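Local coordinates for protein ribose 5-phosphate isomerase B (Anaplasma phagocytophilum, PDB 4EM8) that probably interconverts ribose 5-phosphate and ribulose 5-phosphate as a member of the LacAB/RpiB sugar isomerase family, at residues 10-15 with 27-32; 20-25 with 41-46; 37-42 with 55-60; 66-71 with 124-129. One frame throughout, in Å; residues are numbered along the deposited sequence.

How the interactions relate
From the N terminus, interaction 1 closes the first strand-to-helix step, folding helix 19-31 back onto strand 9-14. Interaction 2 crosses it: its first segment lies within the span that interaction 1 closes, and its second follows strand 35-38, so the same helix is also tied to the loop beyond that strand. Interaction 3 starts where interaction 2 ends, sharing Cys41 and Asp42, and closes the long connection to helix 55-58. Interaction 4 comes later and in series with the others, spanning 52 intervening residues to bring helix 119-131 onto strand 66-71, the middle strand of the parallel sheet. Strand 9-14 lies between strands 35-38 and 66-71.

Interaction 1 (10-15 with 27-32); sequences VFLSSD and AYLRDL
Val10 and Leu29 carry most of this contact through their methyl groups. Leu29 sends CD1 against the forked end of Val10, lying 3.7 Å from Val10 CG1, with Val10 CB and CG2 hardly farther away, so a single methyl touches all three carbons of the isopropyl group. The two side chains cross at about a right angle. An extended chi2 (175°) carries CD1 of Leu29 outward from the helix to the strand. Leu12, two residues along on the same side of the strand, adds a looser touch, its CD1 standing 4.2 Å from Leu29 CD1. All three residues are buried, and Val36 of the neighbouring strand, Val68 and Leu126 join them in one apolar layer.

Polar interactions belong to the far end of segment 10-15, well away from Leu29. There the Ser14 hydroxyl donates to the carbonyl of the next residue, Ser14 OG to Asp15 O at 2.8 Å, with the hydroxyl tilted 17° from the carbonyl plane. Asp15 is predicted to bind the D-ribulose 5-phosphate substrate, so this end of the strand probably borders the sugar phosphate pocket.

The arrangement is the strand-to-helix half of a beta-alpha-beta unit made by strand 9-14, helix 19-31 and strand 35-38, as in Rossmann-like alpha/beta folds. Because the helix meets the strand through hydrocarbon alone, the pairing rests on shape and burial, without directional bonds, while the polar groups are gathered at the C-terminal end of the strand.

Interaction 2 (20-25 with 41-46); sequences ELRLFL and CDPKEH
Cys41 O is gripped by both terminal nitrogens of the Arg22 guanidinium. The better bond comes from Arg22 NH2, 2.9 Å from Cys41 O, in the carbonyl plane and on a lone pair, although the N-H...O angle is only 139°. A weak second bond comes from Arg22 NH1 at 3.1 Å from the same Cys41 O. The carbonyl therefore faces the outer edge of the guanidinium, between its two amino groups and somewhat tilted from its plane. Arg22 leaves the helix with CG anti to the backbone N (chi1 -172°) and then bends at chi3, which turns the charged end toward the loop.

Both nitrogens have further partners that should help fix the rotation of the group: NH1 forms a salt bridge with Asp38, and NH2 bonds the hydroxyl of Ser14. The peptide bond before Cys41 is cis, and the arginine thus holds the backbone just after this unusual link. The Cys41 side chain is about 5 Å from that of His16, predicted to bind D-ribulose 5-phosphate, so the held loop lies near the probable substrate site.

Pro43 makes lighter contacts: CD stands at the guanidinium edge, 4.3 Å from Arg22 NH1, and CG meets Leu23 CD1 at 4.4 Å. Within the loop, Asp42 opens a type I turn running to Glu45, and its OD1 accepts from Lys44 N at 2.9 Å in an Asx turn.

Helix 19-31 thus clasps the loop leaving strand 35-38. Val19 of that helix also touches Cys41 and Pro43, and on the helix's other flank Leu21 and Phe24 pack on helix 119-131.

Interaction 3 (37-42 with 55-60); sequences FDCGCD and HDVVRE
Asp56, whose CB touches Cys39, turns its carboxylate to Arg59 three residues on. Arg59 NH1 forms a salt bridge with Asp56 OD1 at 3.0 Å, approaching the oxygen nearly along its C-O axis, though Asp56 OD1 itself stands 18° out of the guanidinium plane. His55 O sits over the centre of one face of the Arg59 guanidinium, 3.8 Å from its plane. On the other segment Asp38 OD1 takes a bond from Gly40 N, 2.8 Å away and nearly straight (163°), closing an Asx turn as the chain leaves the strand.

Cys39 carries the contact itself. Its CB stands 4.0 Å from Val57 CG2 and 4.1 Å from Asp56 CB, so it meets two consecutive residues of the short helix. With SG beside the backbone N (chi1 -58°), the sulfur also comes alongside the same Val57 methyl. Val57 CG2, itself anti to its carbonyl carbon, serves both atoms of the cysteine, and Val57 also touches Ser13 of strand 9-14, while Cys39 packs on Phe11.

The contact joins the end of strand 35-38, outermost in this chain's sheet, to helix 55-58, closing the long connection between them. Only carbon and sulfur meet across it. Asp38 OD1 and Asp56 OD1 bond within their own segments, while Asp38 OD2 pairs with Arg22 of helix 19-31; the polar bonds stay to the side of the contact and leave the joining to van der Waals packing.

Interaction 4 (66-71 with 124-129); sequences FGVLIC and SVLYTF
Phe66 and Phe129 set one end of a helix-on-strand packing in a Rossmann-like alpha/beta fold, where helix 119-131 lies against the middle strand of a parallel sheet. Their rings are oblique to each other, with planes at 68° and centroids 5.7 Å apart. The approach is made at one corner of each ring: Phe66 CD2 comes to 3.7 Å from Phe129 CE2, and the neighbouring ring atoms diverge. Phe129 reaches toward the strand because its CG stands anti to the backbone N (chi1 -164°), whereas Phe66 leaves the strand with CG beside its own N.

Both rings are buried and have further cover from helix 95-105, through Arg102 on Phe66 and Ser101 on Phe129.

The second pair is aliphatic. Val68 and Leu126 cross at about a right angle, each offering one methyl; Leu126 points less directly at the strand from its backbone, and its branched end swings in. Val68 also packs on Val10 and Leu12 of the adjacent strand, and Leu126 on Leu29, which links this pair to the Leu29 cluster. Farther along the strand, at its C-terminal end, Cys71 is the predicted proton acceptor of the active site, away from this packing. The meeting of the aliphatic pair comes down to Val68 CG2 and Leu126 CD1, 4.0 Å apart.

Interaction 1 (10-15 with 27-32)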
# COMPACT_ATOMS: atom_id res chain seq x y z
N VAL A 10 -13.86 -7.46 -13.50
CA VAL A 10 -12.62 -7.50 -12.74
C VAL A 10 -11.51 -8.13 -13.56
O VAL A 10 -11.70 -9.14 -14.25
CB VAL A 10 -12.83 -8.30 -11.42
CG1 VAL A 10 -11.56 -8.32 -10.57
CG2 VAL A 10 -13.96 -7.67 -10.62
N PHE A 11 -10.34 -7.50 -13.49
CA PHE A 11 -9.12 -8.04 -14.07
C PHE A 11 -8.18 -8.51 -12.95
O PHE A 11 -7.88 -7.76 -11.98
CB PHE A 11 -8.45 -6.98 -14.97
CG PHE A 11 -9.28 -6.57 -16.17
CD1 PHE A 11 -10.36 -5.71 -16.02
CD2 PHE A 11 -8.95 -7.03 -17.46
CE1 PHE A 11 -11.14 -5.35 -17.13
CE2 PHE A 11 -9.71 -6.67 -18.58
CZ PHE A 11 -10.80 -5.82 -18.42
N LEU A 12 -7.69 -9.73 -13.08
CA LEU A 12 -6.88 -10.33 -12.03
C LEU A 12 -5.53 -10.76 -12.54
O LEU A 12 -5.44 -11.30 -13.65
CB LEU A 12 -7.59 -11.55 -11.45
CG LEU A 12 -8.95 -11.31 -10.76
CD1 LEU A 12 -10.11 -11.69 -11.69
CD2 LEU A 12 -9.04 -12.10 -9.46
N SER A 13 -4.49 -10.54 -11.75
CA SER A 13 -3.20 -11.10 -12.07
C SER A 13 -2.39 -11.46 -10.84
O SER A 13 -2.65 -10.98 -9.74
CB SER A 13 -2.38 -10.18 -13.00
OG SER A 13 -1.75 -9.16 -12.28
N SER A 14 -1.40 -12.32 -11.07
CA SER A 14 -0.46 -12.69 -10.07
C SER A 14 0.90 -13.10 -10.61
O SER A 14 1.12 -13.28 -11.84
CB SER A 14 -1.02 -13.88 -9.25
OG SER A 14 -0.90 -15.08 -9.99
N ASP A 15 1.82 -13.21 -9.66
CA ASP A 15 3.06 -13.90 -9.90
C ASP A 15 2.84 -15.36 -9.51
O ASP A 15 1.71 -15.81 -9.26
CB ASP A 15 4.27 -13.21 -9.20
CG ASP A 15 4.27 -13.37 -7.71
OD1 ASP A 15 3.37 -14.01 -7.15
OD2 ASP A 15 5.21 -12.83 -7.07
N ALA A 27 -12.91 -17.83 -9.86
CA ALA A 27 -14.09 -18.70 -9.85
C ALA A 27 -15.18 -18.13 -8.95
O ALA A 27 -16.36 -18.18 -9.29
CB ALA A 27 -13.72 -20.10 -9.41
N TYR A 28 -14.79 -17.56 -7.80
CA TYR A 28 -15.74 -16.90 -6.92
C TYR A 28 -16.46 -15.77 -7.65
O TYR A 28 -17.70 -15.72 -7.69
CB TYR A 28 -15.02 -16.36 -5.68
CG TYR A 28 -15.89 -15.56 -4.75
CD1 TYR A 28 -16.93 -16.17 -4.05
CD2 TYR A 28 -15.67 -14.19 -4.55
CE1 TYR A 28 -17.73 -15.44 -3.20
CE2 TYR A 28 -16.45 -13.46 -3.67
CZ TYR A 28 -17.48 -14.09 -3.01
OH TYR A 28 -18.29 -13.38 -2.17
N LEU A 29 -15.69 -14.84 -8.21
CA LEU A 29 -16.27 -13.74 -8.97
C LEU A 29 -17.20 -14.20 -10.09
O LEU A 29 -18.27 -13.62 -10.31
CB LEU A 29 -15.18 -12.84 -9.54
CG LEU A 29 -14.48 -12.01 -8.47
CD1 LEU A 29 -13.33 -11.22 -9.08
CD2 LEU A 29 -15.47 -11.05 -7.74
N ARG A 30 -16.80 -15.25 -10.80
CA ARG A 30 -17.62 -15.77 -11.90
C ARG A 30 -18.96 -16.29 -11.33
O ARG A 30 -20.03 -15.98 -11.88
CB ARG A 30 -16.83 -16.85 -12.66
CG ARG A 30 -16.79 -16.65 -14.17
CD ARG A 30 -15.44 -16.97 -14.82
NE ARG A 30 -14.70 -17.98 -14.09
CZ ARG A 30 -13.36 -18.08 -14.05
NH1 ARG A 30 -12.82 -19.03 -13.31
NH2 ARG A 30 -12.58 -17.25 -14.75
N ASP A 31 -18.91 -17.00 -10.20
CA ASP A 31 -20.13 -17.48 -9.56
C ASP A 31 -21.04 -16.30 -9.16
O ASP A 31 -22.28 -16.40 -9.23
CB ASP A 31 -19.80 -18.35 -8.36
CG ASP A 31 -21.01 -19.06 -7.80
OD1 ASP A 31 -21.82 -19.62 -8.59
OD2 ASP A 31 -21.13 -19.11 -6.56
N LEU A 32 -20.42 -15.19 -8.76
CA LEU A 32 -21.16 -13.95 -8.46
C LEU A 32 -21.70 -13.20 -9.68
O LEU A 32 -22.35 -12.16 -9.51
CB LEU A 32 -20.29 -12.97 -7.66
CG LEU A 32 -19.94 -13.29 -6.21
CD1 LEU A 32 -19.24 -12.07 -5.59
CD2 LEU A 32 -21.17 -13.68 -5.42

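Interaction 2 (20-25 with 41-46)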
# COMPACT_ATOMS: atom_id res chain seq x y z
N GLU A 20 -2.68 -19.93 -7.29
CA GLU A 20 -3.76 -20.69 -6.66
C GLU A 20 -4.86 -19.75 -6.11
O GLU A 20 -6.04 -19.96 -6.38
CB GLU A 20 -3.19 -21.61 -5.57
CG GLU A 20 -4.23 -22.32 -4.71
CD GLU A 20 -3.63 -23.43 -3.83
OE1 GLU A 20 -2.40 -23.69 -3.93
OE2 GLU A 20 -4.40 -24.04 -3.04
N LEU A 21 -4.49 -18.70 -5.39
CA LEU A 21 -5.48 -17.78 -4.88
C LEU A 21 -6.19 -17.05 -6.03
O LEU A 21 -7.41 -16.82 -5.98
CB LEU A 21 -4.84 -16.78 -3.94
CG LEU A 21 -5.77 -15.78 -3.24
CD1 LEU A 21 -6.85 -16.52 -2.43
CD2 LEU A 21 -4.95 -14.81 -2.40
N ARG A 22 -5.42 -16.63 -7.04
CA ARG A 22 -5.99 -15.95 -8.19
C ARG A 22 -7.09 -16.78 -8.87
O ARG A 22 -8.13 -16.25 -9.29
CB ARG A 22 -4.88 -15.59 -9.19
CG ARG A 22 -5.38 -14.71 -10.31
CD ARG A 22 -4.38 -14.53 -11.44
NE ARG A 22 -4.42 -15.59 -12.42
CZ ARG A 22 -3.38 -16.30 -12.87
NH1 ARG A 22 -3.58 -17.20 -13.83
NH2 ARG A 22 -2.14 -16.10 -12.41
N LEU A 23 -6.87 -18.07 -9.00
CA LEU A 23 -7.83 -18.93 -9.70
C LEU A 23 -9.06 -19.18 -8.81
O LEU A 23 -10.20 -19.18 -9.30
CB LEU A 23 -7.17 -20.25 -10.14
CG LEU A 23 -6.04 -20.18 -11.19
CD1 LEU A 23 -5.46 -21.58 -11.43
CD2 LEU A 23 -6.47 -19.55 -12.52
N PHE A 24 -8.83 -19.31 -7.49
CA PHE A 24 -9.90 -19.40 -6.50
C PHE A 24 -10.82 -18.17 -6.51
O PHE A 24 -12.07 -18.31 -6.53
CB PHE A 24 -9.31 -19.62 -5.09
CG PHE A 24 -10.35 -19.76 -3.99
CD1 PHE A 24 -11.02 -20.96 -3.79
CD2 PHE A 24 -10.67 -18.67 -3.18
CE1 PHE A 24 -11.97 -21.09 -2.78
CE2 PHE A 24 -11.62 -18.78 -2.17
CZ PHE A 24 -12.27 -20.00 -1.97
N LEU A 25 -10.23 -16.97 -6.49
CA LEU A 25 -11.02 -15.74 -6.49
C LEU A 25 -11.66 -15.46 -7.85
O LEU A 25 -12.73 -14.88 -7.89
CB LEU A 25 -10.22 -14.54 -5.98
CG LEU A 25 -9.66 -14.67 -4.58
CD1 LEU A 25 -8.61 -13.58 -4.30
CD2 LEU A 25 -10.76 -14.69 -3.53
N CYS A 41 -0.00 -14.58 -14.10
CA CYS A 41 0.87 -15.39 -14.99
C CYS A 41 0.30 -16.76 -15.29
O CYS A 41 -0.61 -17.25 -14.62
CB CYS A 41 2.24 -15.57 -14.35
SG CYS A 41 2.18 -16.49 -12.79
N ASP A 42 0.87 -17.40 -16.29
CA ASP A 42 0.48 -18.74 -16.68
C ASP A 42 0.75 -19.64 -15.47
O ASP A 42 1.84 -19.58 -14.90
CB ASP A 42 1.34 -19.15 -17.88
CG ASP A 42 0.98 -20.50 -18.47
OD1 ASP A 42 0.63 -21.46 -17.75
OD2 ASP A 42 1.11 -20.62 -19.70
N PRO A 43 -0.22 -20.48 -15.08
CA PRO A 43 0.02 -21.40 -13.95
C PRO A 43 1.23 -22.33 -14.10
O PRO A 43 1.80 -22.73 -13.11
CB PRO A 43 -1.27 -22.21 -13.86
CG PRO A 43 -2.31 -21.36 -14.51
CD PRO A 43 -1.61 -20.54 -15.57
N LYS A 44 1.61 -22.66 -15.33
CA LYS A 44 2.82 -23.45 -15.61
C LYS A 44 4.12 -22.75 -15.16
O LYS A 44 5.15 -23.39 -15.06
CB LYS A 44 2.90 -23.80 -17.11
N GLU A 45 4.06 -21.45 -14.91
CA GLU A 45 5.25 -20.67 -14.53
C GLU A 45 5.51 -20.81 -13.04
O GLU A 45 4.66 -20.42 -12.21
CB GLU A 45 5.07 -19.18 -14.89
CG GLU A 45 5.10 -18.83 -16.38
CD GLU A 45 6.48 -18.98 -17.00
OE1 GLU A 45 7.43 -18.34 -16.52
OE2 GLU A 45 6.61 -19.75 -17.99
N HIS A 46 6.70 -21.29 -12.69
CA HIS A 46 7.08 -21.50 -11.29
C HIS A 46 7.87 -20.36 -10.68
O HIS A 46 7.97 -20.28 -9.46
CB HIS A 46 7.78 -22.85 -11.12
CG HIS A 46 6.82 -24.03 -11.12
ND1 HIS A 46 5.68 -24.05 -11.88
CD2 HIS A 46 6.86 -25.26 -10.45
CE1 HIS A 46 5.04 -25.23 -11.69
NE2 HIS A 46 5.76 -25.97 -10.82

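Interaction 3 (37-42 with 55-60)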
# COMPACT_ATOMS: atom_id res chain seq x y z
N PHE A 37 -11.49 -11.42 -15.97
CA PHE A 37 -10.44 -11.43 -16.99
C PHE A 37 -9.10 -11.82 -16.35
O PHE A 37 -8.56 -11.07 -15.52
CB PHE A 37 -10.38 -10.07 -17.67
CG PHE A 37 -11.63 -9.72 -18.43
CD1 PHE A 37 -11.77 -10.06 -19.78
CD2 PHE A 37 -12.68 -9.04 -17.81
CE1 PHE A 37 -12.92 -9.74 -20.48
CE2 PHE A 37 -13.84 -8.71 -18.50
CZ PHE A 37 -13.96 -9.07 -19.84
N ASP A 38 -8.61 -13.00 -16.70
CA ASP A 38 -7.34 -13.56 -16.18
C ASP A 38 -6.19 -12.96 -16.98
O ASP A 38 -6.13 -13.17 -18.18
CB ASP A 38 -7.34 -15.09 -16.34
CG ASP A 38 -6.09 -15.77 -15.76
OD1 ASP A 38 -5.01 -15.15 -15.70
OD2 ASP A 38 -6.17 -16.95 -15.39
N CYS A 39 -5.30 -12.22 -16.31
CA CYS A 39 -4.15 -11.59 -16.98
C CYS A 39 -2.79 -12.21 -16.62
O CYS A 39 -1.75 -11.54 -16.66
CB CYS A 39 -4.14 -10.10 -16.67
SG CYS A 39 -5.66 -9.27 -17.18
N GLY A 40 -2.81 -13.48 -16.25
CA GLY A 40 -1.58 -14.22 -15.96
C GLY A 40 -1.11 -13.97 -14.52
O GLY A 40 -1.73 -13.21 -13.81
N CYS A 41 -0.00 -14.58 -14.10
CA CYS A 41 0.87 -15.39 -14.99
C CYS A 41 0.30 -16.76 -15.29
O CYS A 41 -0.61 -17.25 -14.62
CB CYS A 41 2.24 -15.57 -14.35
SG CYS A 41 2.18 -16.49 -12.79
N ASP A 42 0.87 -17.40 -16.29
CA ASP A 42 0.48 -18.74 -16.68
C ASP A 42 0.75 -19.64 -15.47
O ASP A 42 1.84 -19.58 -14.90
CB ASP A 42 1.34 -19.15 -17.88
CG ASP A 42 0.98 -20.50 -18.47
OD1 ASP A 42 0.63 -21.46 -17.75
OD2 ASP A 42 1.11 -20.62 -19.70
N HIS A 55 0.80 -4.30 -15.51
CA HIS A 55 0.41 -3.43 -16.62
C HIS A 55 -0.90 -3.80 -17.26
O HIS A 55 -1.75 -2.95 -17.50
CB HIS A 55 1.52 -3.39 -17.66
CG HIS A 55 2.83 -2.90 -17.10
ND1 HIS A 55 3.78 -3.74 -16.65
CD2 HIS A 55 3.31 -1.60 -16.90
CE1 HIS A 55 4.83 -3.02 -16.20
NE2 HIS A 55 4.54 -1.71 -16.35
N ASP A 56 -1.09 -5.07 -17.55
CA ASP A 56 -2.31 -5.51 -18.21
C ASP A 56 -3.57 -5.31 -17.39
O ASP A 56 -4.66 -5.17 -17.96
CB ASP A 56 -2.20 -6.99 -18.56
CG ASP A 56 -1.41 -7.22 -19.82
OD1 ASP A 56 -1.03 -6.25 -20.52
OD2 ASP A 56 -1.19 -8.41 -20.11
N VAL A 57 -3.44 -5.31 -16.06
CA VAL A 57 -4.56 -5.08 -15.18
C VAL A 57 -4.84 -3.58 -15.09
O VAL A 57 -5.96 -3.13 -15.38
CB VAL A 57 -4.27 -5.72 -13.80
CG1 VAL A 57 -5.29 -5.34 -12.74
CG2 VAL A 57 -4.24 -7.23 -13.94
N VAL A 58 -3.83 -2.80 -14.72
CA VAL A 58 -4.05 -1.37 -14.50
C VAL A 58 -4.49 -0.62 -15.78
O VAL A 58 -5.24 0.35 -15.70
CB VAL A 58 -2.81 -0.67 -13.90
CG1 VAL A 58 -2.43 -1.38 -12.61
CG2 VAL A 58 -1.65 -0.58 -14.89
N ARG A 59 -4.06 -1.11 -16.94
CA ARG A 59 -4.52 -0.57 -18.25
C ARG A 59 -6.03 -0.65 -18.36
O ARG A 59 -6.63 0.18 -19.01
CB ARG A 59 -3.93 -1.35 -19.44
CG ARG A 59 -2.98 -0.54 -20.33
CD ARG A 59 -2.60 -1.24 -21.63
NE ARG A 59 -1.75 -2.43 -21.45
CZ ARG A 59 -0.45 -2.43 -21.10
NH1 ARG A 59 0.20 -3.58 -20.99
NH2 ARG A 59 0.22 -1.30 -20.86
N GLU A 60 -6.65 -1.66 -17.74
CA GLU A 60 -8.08 -1.89 -17.91
C GLU A 60 -8.96 -1.35 -16.79
O GLU A 60 -10.18 -1.32 -16.91
CB GLU A 60 -8.38 -3.39 -18.10
CG GLU A 60 -7.61 -4.05 -19.25
CD GLU A 60 -7.99 -3.53 -20.61
OE1 GLU A 60 -7.20 -3.75 -21.55
OE2 GLU A 60 -9.07 -2.90 -20.76

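Interaction 4 (66-71 with 124-129)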
# COMPACT_ATOMS: atom_id res chain seq x y z
N PHE A 66 -12.65 -3.02 -11.92
CA PHE A 66 -11.65 -3.10 -10.84
C PHE A 66 -10.57 -4.16 -11.14
O PHE A 66 -10.70 -4.97 -12.06
CB PHE A 66 -12.30 -3.42 -9.48
CG PHE A 66 -13.06 -2.27 -8.85
CD1 PHE A 66 -13.04 -0.98 -9.40
CD2 PHE A 66 -13.72 -2.46 -7.65
CE1 PHE A 66 -13.72 0.07 -8.79
CE2 PHE A 66 -14.39 -1.40 -7.02
CZ PHE A 66 -14.41 -0.16 -7.59
N GLY A 67 -9.51 -4.12 -10.36
CA GLY A 67 -8.41 -5.04 -10.51
C GLY A 67 -8.11 -5.74 -9.23
O GLY A 67 -8.41 -5.22 -8.15
N VAL A 68 -7.53 -6.93 -9.34
CA VAL A 68 -7.01 -7.67 -8.20
C VAL A 68 -5.60 -8.12 -8.55
O VAL A 68 -5.38 -8.76 -9.60
CB VAL A 68 -7.88 -8.89 -7.81
CG1 VAL A 68 -7.26 -9.64 -6.66
CG2 VAL A 68 -9.31 -8.49 -7.44
N LEU A 69 -4.64 -7.76 -7.71
CA LEU A 69 -3.23 -8.17 -7.87
C LEU A 69 -2.71 -9.01 -6.71
O LEU A 69 -2.93 -8.68 -5.53
CB LEU A 69 -2.37 -6.92 -8.02
CG LEU A 69 -2.66 -6.04 -9.26
CD1 LEU A 69 -1.89 -4.71 -9.13
CD2 LEU A 69 -2.27 -6.72 -10.57
N ILE A 70 -1.95 -10.08 -7.00
CA ILE A 70 -1.54 -11.00 -5.93
C ILE A 70 -0.07 -11.41 -6.03
O ILE A 70 0.37 -11.87 -7.06
CB ILE A 70 -2.40 -12.29 -5.88
CG1 ILE A 70 -3.93 -11.97 -5.96
CG2 ILE A 70 -2.08 -13.10 -4.61
CD1 ILE A 70 -4.78 -13.17 -6.28
N CYS A 71 0.69 -11.19 -4.98
CA CYS A 71 2.06 -11.71 -4.90
C CYS A 71 2.15 -12.37 -3.54
O CYS A 71 1.15 -12.46 -2.83
CB CYS A 71 3.11 -10.64 -5.14
SG CYS A 71 3.20 -9.26 -3.94
N SER A 124 -13.95 -13.13 1.60
CA SER A 124 -14.70 -12.11 2.36
C SER A 124 -14.17 -10.71 2.08
O SER A 124 -14.97 -9.78 1.87
CB SER A 124 -14.70 -12.37 3.86
OG SER A 124 -15.10 -13.70 4.11
N VAL A 125 -12.84 -10.57 2.00
CA VAL A 125 -12.22 -9.26 1.76
C VAL A 125 -12.59 -8.69 0.40
O VAL A 125 -12.99 -7.52 0.29
CB VAL A 125 -10.70 -9.28 1.93
CG1 VAL A 125 -10.10 -7.91 1.58
CG2 VAL A 125 -10.35 -9.64 3.35
N LEU A 126 -12.47 -9.55 -0.62
CA LEU A 126 -12.91 -9.27 -1.95
C LEU A 126 -14.40 -8.94 -2.01
O LEU A 126 -14.76 -8.01 -2.69
CB LEU A 126 -12.59 -10.44 -2.87
CG LEU A 126 -13.02 -10.28 -4.34
CD1 LEU A 126 -12.39 -9.06 -5.00
CD2 LEU A 126 -12.67 -11.56 -5.09
N TYR A 127 -15.25 -9.66 -1.27
CA TYR A 127 -16.69 -9.38 -1.33
C TYR A 127 -16.97 -7.96 -0.80
O TYR A 127 -17.67 -7.17 -1.45
CB TYR A 127 -17.51 -10.42 -0.53
CG TYR A 127 -18.99 -10.11 -0.60
CD1 TYR A 127 -19.68 -10.33 -1.78
CD2 TYR A 127 -19.68 -9.55 0.49
CE1 TYR A 127 -21.04 -10.04 -1.89
CE2 TYR A 127 -21.05 -9.25 0.38
CZ TYR A 127 -21.71 -9.49 -0.81
OH TYR A 127 -23.04 -9.24 -0.98
N THR A 128 -16.37 -7.65 0.35
CA THR A 128 -16.46 -6.32 0.98
C THR A 128 -15.98 -5.24 0.02
O THR A 128 -16.71 -4.27 -0.24
CB THR A 128 -15.66 -6.31 2.28
OG1 THR A 128 -16.22 -7.27 3.18
CG2 THR A 128 -15.68 -4.93 2.98
N PHE A 129 -14.80 -5.45 -0.56
CA PHE A 129 -14.23 -4.52 -1.52
C PHE A 129 -15.20 -4.21 -2.66
O PHE A 129 -15.40 -3.05 -3.00
CB PHE A 129 -12.92 -5.07 -2.09
CG PHE A 129 -12.08 -4.04 -2.80
CD1 PHE A 129 -11.20 -3.24 -2.09
CD2 PHE A 129 -12.16 -3.88 -4.18
CE1 PHE A 129 -10.39 -2.30 -2.72
CE2 PHE A 129 -11.33 -2.94 -4.82
CZ PHE A 129 -10.47 -2.14 -4.09